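Local coordinates for hypothetical protein (Staphylococcus aureus subsp. aureus, PDB 1QYI) that is of unknown function but probably belongs to the haloacid dehalogenase-like (HAD) superfamily of hydrolases, at residues R215-D218 with E219-L223; I363-L366 with G367-R370. All coordinates share one frame; numbering follows the deposited sequence.

Interaction 1: R215-D218 with E219-L223; sequences RPVD and EVKVL
P216 and E219 meet in the first turn of helix 217-229, P216 holding the N-cap position. The carbonyl O of P216 takes two backbone donors: E219 N at 3.0 Å, from above the carbonyl plane, and V220 N at 3.2 Å, in that plane. One residue on, K221 N bonds to V217 O at 2.8 Å, the first i to i+4 bond to a residue inside the helix. The carboxylate of E219 reaches back along the outside of the turn. Its OE1 lies 3.5 Å from P216 CG, the two side chains running side by side, while OE2 forms a long, weak salt bridge with R215 NH1 at 3.4 Å. The guanidinium and carboxylate planes stand 76° apart, so this is no flat two-pronged pairing. On another side of the turn, V217 CG1 lies anti to its backbone N (chi1 -177°) and meets the extended K221 chain at CE, 3.4 Å away. V220 CG1 packs on R215 CB at 3.8 Å. Beyond the turn, V217 and V220 touch L254, K221 NZ makes a weak hydrogen bond to L252 O, and V222 and L223 lean on R370 of helix 369-373.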
loop_
_atom_site.group_PDB
_atom_site.type_symbol
_atom_site.label_atom_id
_atom_site.label_comp_id
_atom_site.label_asym_id
_atom_site.label_seq_id
_atom_site.Cartn_x
_atom_site.Cartn_y
_atom_site.Cartn_z
ATOM N N ARG A 215 -3.522 17.609 -0.461
ATOM C CA ARG A 215 -3.837 19.015 -0.241
ATOM C C ARG A 215 -2.669 19.738 0.447
ATOM O O ARG A 215 -2.090 19.217 1.401
ATOM C CB ARG A 215 -5.094 19.140 0.618
ATOM C CG ARG A 215 -6.377 18.859 -0.128
ATOM C CD ARG A 215 -7.265 20.086 -0.138
ATOM N NE ARG A 215 -6.965 21.001 -1.230
ATOM C CZ ARG A 215 -7.277 22.290 -1.210
ATOM N NH1 ARG A 215 -7.884 22.805 -0.152
ATOM N NH2 ARG A 215 -6.997 23.061 -2.250
ATOM N N PRO A 216 -2.318 20.952 -0.023
ATOM C CA PRO A 216 -1.216 21.727 0.563
ATOM C C PRO A 216 -1.300 21.693 2.073
ATOM O O PRO A 216 -2.299 22.108 2.641
ATOM C CB PRO A 216 -1.449 23.132 0.018
ATOM C CG PRO A 216 -2.062 22.872 -1.313
ATOM C CD PRO A 216 -3.030 21.744 -1.042
ATOM N N VAL A 217 -0.249 21.202 2.717
ATOM C CA VAL A 217 -0.212 21.087 4.172
ATOM C C VAL A 217 -0.489 22.397 4.907
ATOM O O VAL A 217 -1.251 22.427 5.881
ATOM C CB VAL A 217 1.144 20.528 4.616
ATOM C CG1 VAL A 217 1.169 20.322 6.118
ATOM C CG2 VAL A 217 1.402 19.221 3.891
ATOM N N ASP A 218 0.130 23.479 4.443
ATOM C CA ASP A 218 -0.061 24.785 5.062
ATOM C C ASP A 218 -1.546 25.170 5.092
ATOM O O ASP A 218 -1.983 25.900 5.984
ATOM C CB ASP A 218 0.756 25.833 4.307
ATOM C CG ASP A 218 0.243 26.069 2.904
ATOM O OD1 ASP A 218 -0.239 25.105 2.273
ATOM O OD2 ASP A 218 0.333 27.220 2.430
ATOM N N GLU A 219 -2.314 24.676 4.123
ATOM C CA GLU A 219 -3.752 24.951 4.050
ATOM C C GLU A 219 -4.544 24.057 5.010
ATOM O O GLU A 219 -5.521 24.508 5.610
ATOM C CB GLU A 219 -4.263 24.735 2.622
ATOM C CG GLU A 219 -4.723 25.997 1.906
ATOM C CD GLU A 219 -5.183 25.728 0.474
ATOM O OE1 GLU A 219 -4.325 25.397 -0.377
ATOM O OE2 GLU A 219 -6.402 25.835 0.203
ATOM N N VAL A 220 -4.128 22.796 5.152
ATOM C CA VAL A 220 -4.822 21.879 6.055
ATOM C C VAL A 220 -4.451 22.170 7.507
ATOM O O VAL A 220 -5.231 21.894 8.409
ATOM C CB VAL A 220 -4.518 20.373 5.748
ATOM C CG1 VAL A 220 -4.500 20.131 4.258
ATOM C CG2 VAL A 220 -3.222 19.951 6.395
ATOM N N LYS A 221 -3.269 22.736 7.733
ATOM C CA LYS A 221 -2.849 23.052 9.089
ATOM C C LYS A 221 -3.744 24.137 9.677
ATOM O O LYS A 221 -3.866 24.248 10.897
ATOM C CB LYS A 221 -1.394 23.516 9.118
ATOM C CG LYS A 221 -0.354 22.412 9.049
ATOM C CD LYS A 221 1.037 23.020 8.900
ATOM C CE LYS A 221 2.132 21.959 8.915
ATOM N NZ LYS A 221 3.469 22.522 8.551
ATOM N N VAL A 222 -4.365 24.938 8.810
ATOM C CA VAL A 222 -5.273 26.000 9.251
ATOM C C VAL A 222 -6.665 25.419 9.472
ATOM O O VAL A 222 -7.389 25.833 10.375
ATOM C CB VAL A 222 -5.383 27.136 8.202
ATOM C CG1 VAL A 222 -6.401 28.174 8.667
ATOM C CG2 VAL A 222 -4.028 27.794 7.986
ATOM N N LEU A 223 -7.033 24.461 8.625
ATOM C CA LEU A 223 -8.325 23.795 8.716
ATOM C C LEU A 223 -8.395 22.970 9.990
ATOM O O LEU A 223 -9.388 23.012 10.712
ATOM C CB LEU A 223 -8.542 22.891 7.497
ATOM C CG LEU A 223 -9.573 21.752 7.586
ATOM C CD1 LEU A 223 -10.981 22.313 7.796
ATOM C CD2 LEU A 223 -9.498 20.914 6.315
#

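Interaction 2: I363-L366 with G367-R370; sequences INHL and GELR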
loop_
_atom_site.group_PDB
_atom_site.type_symbol
_atom_site.label_atom_id
_atom_site.label_comp_id
_atom_site.label_asym_id
_atom_site.label_seq_id
_atom_site.Cartn_x
_atom_site.Cartn_y
_atom_site.Cartn_z
ATOM N N ILE A 363 -17.875 15.556 -0.478
ATOM C CA ILE A 363 -17.072 16.748 -0.723
ATOM C C ILE A 363 -15.999 16.460 -1.779
ATOM O O ILE A 363 -15.607 15.311 -1.954
ATOM C CB ILE A 363 -16.460 17.236 0.637
ATOM C CG1 ILE A 363 -16.861 18.677 0.878
ATOM C CG2 ILE A 363 -14.951 17.096 0.667
ATOM C CD1 ILE A 363 -18.352 18.879 0.866
ATOM N N ASN A 364 -15.541 17.484 -2.501
ATOM C CA ASN A 364 -14.513 17.271 -3.525
ATOM C C ASN A 364 -13.168 16.946 -2.901
ATOM O O ASN A 364 -12.442 16.085 -3.388
ATOM C CB ASN A 364 -14.358 18.494 -4.430
ATOM C CG ASN A 364 -15.509 18.658 -5.399
ATOM O OD1 ASN A 364 -15.786 17.782 -6.218
ATOM N ND2 ASN A 364 -16.186 19.794 -5.312
ATOM N N HIS A 365 -12.832 17.651 -1.828
ATOM C CA HIS A 365 -11.570 17.429 -1.128
ATOM C C HIS A 365 -11.621 17.955 0.308
ATOM O O HIS A 365 -12.550 18.665 0.692
ATOM C CB HIS A 365 -10.419 18.078 -1.913
ATOM C CG HIS A 365 -10.649 19.521 -2.239
ATOM N ND1 HIS A 365 -10.617 20.514 -1.290
ATOM C CD2 HIS A 365 -10.924 20.131 -3.421
ATOM C CE1 HIS A 365 -10.859 21.684 -1.867
ATOM N NE2 HIS A 365 -11.047 21.473 -3.156
ATOM N N LEU A 366 -10.618 17.593 1.096
ATOM C CA LEU A 366 -10.548 18.006 2.493
ATOM C C LEU A 366 -10.855 19.483 2.736
ATOM O O LEU A 366 -11.337 19.850 3.803
ATOM C CB LEU A 366 -9.168 17.687 3.068
ATOM C CG LEU A 366 -9.036 17.842 4.585
ATOM C CD1 LEU A 366 -9.966 16.855 5.270
ATOM C CD2 LEU A 366 -7.591 17.610 5.019
ATOM N N GLY A 367 -10.572 20.330 1.752
ATOM C CA GLY A 367 -10.813 21.754 1.918
ATOM C C GLY A 367 -12.279 22.129 2.043
ATOM O O GLY A 367 -12.663 22.938 2.897
ATOM N N GLU A 368 -13.097 21.530 1.187
ATOM C CA GLU A 368 -14.527 21.781 1.160
ATOM C C GLU A 368 -15.243 21.226 2.383
ATOM O O GLU A 368 -16.473 21.149 2.410
ATOM C CB GLU A 368 -15.132 21.182 -0.115
ATOM C CG GLU A 368 -14.866 22.010 -1.365
ATOM C CD GLU A 368 -15.424 21.375 -2.631
ATOM O OE1 GLU A 368 -16.444 20.651 -2.535
ATOM O OE2 GLU A 368 -14.856 21.618 -3.725
ATOM N N LEU A 369 -14.475 20.851 3.398
ATOM C CA LEU A 369 -15.049 20.292 4.622
ATOM C C LEU A 369 -15.778 21.341 5.460
ATOM O O LEU A 369 -16.704 21.013 6.206
ATOM C CB LEU A 369 -13.956 19.629 5.466
ATOM C CG LEU A 369 -14.379 19.056 6.820
ATOM C CD1 LEU A 369 -15.393 17.938 6.615
ATOM C CD2 LEU A 369 -13.161 18.529 7.558
ATOM N N ARG A 370 -15.363 22.600 5.346
ATOM C CA ARG A 370 -16.010 23.664 6.101
ATOM C C ARG A 370 -17.470 23.824 5.676
ATOM O O ARG A 370 -18.343 24.086 6.505
ATOM C CB ARG A 370 -15.288 24.994 5.895
ATOM C CG ARG A 370 -14.055 25.202 6.739
ATOM C CD ARG A 370 -13.619 26.650 6.626
ATOM N NE ARG A 370 -12.446 26.956 7.427
ATOM C CZ ARG A 370 -11.234 26.469 7.190
ATOM N NH1 ARG A 370 -11.035 25.647 6.170
ATOM N NH2 ARG A 370 -10.216 26.810 7.975
#
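N364 and E368 meet where the chain leaves strand 361-363 and curls through a short 3-10 turn toward helix 369-373. The E368 side chain, extended beyond CG, folds back over the turn and brings its carboxylate to N364. There OE2 offers its syn lone pair to N364 ND2 at 2.8 Å, with the oxygen close to the amide plane. The same ND2 makes a weaker bond to OE1, and N364 N reaches OE1 at 3.3 Å along a straight N-H (164°) but from above the carboxylate plane. Two N-H groups of one residue thus hold both carboxylate oxygens, although amide and carboxylate are turned 86° apart. H365 stands beside this grip. With CG set between its backbone N and carbonyl carbon (chi1 53°), the imidazole swings back to its own turn, where G367 N lies at the ring edge and gives ND1 a weak bond of 3.0 Å. E368 CG passes over one ring face, 4.1 Å from H365 CE1. Deeper in, L366 CD1 and L369 CD2 touch at 4.3 Å, and both leucines also pack on F6 of strand 3-6. N364 further touches L342 and K348, and I363 pairs with G340 through the backbone. The whole is a strand-to-helix connection in which the E368 carboxylate holds the backbone and side-chain N-H groups of N364 and the H365 ring accepts weakly from G367 N, placed at the edge strand of a parallel alpha/beta sheet consistent with the Rossmann-like core of the HAD family.

In the fold
The two interactions follow in series along the chain, 215-223 well before 363-370, yet their centres lie 12 Å apart on the same side of the chain's centre. Each leads into a helix: interaction 1 opens helix 217-229, which leads into strand 233-237, and interaction 2 joins edge strand 361-363 to helix 369-373. They touch directly, L223 CD2 lying 3.3 Å from L366 O and R215 CD 3.6 Å from H365 ND1. A salt bridge from R370 to D226, farther along helix 217-229, also joins the two helices. The pair therefore packs the C-terminal helix against helix 217-229 over the parallel sheet, joining chain regions distant in sequence.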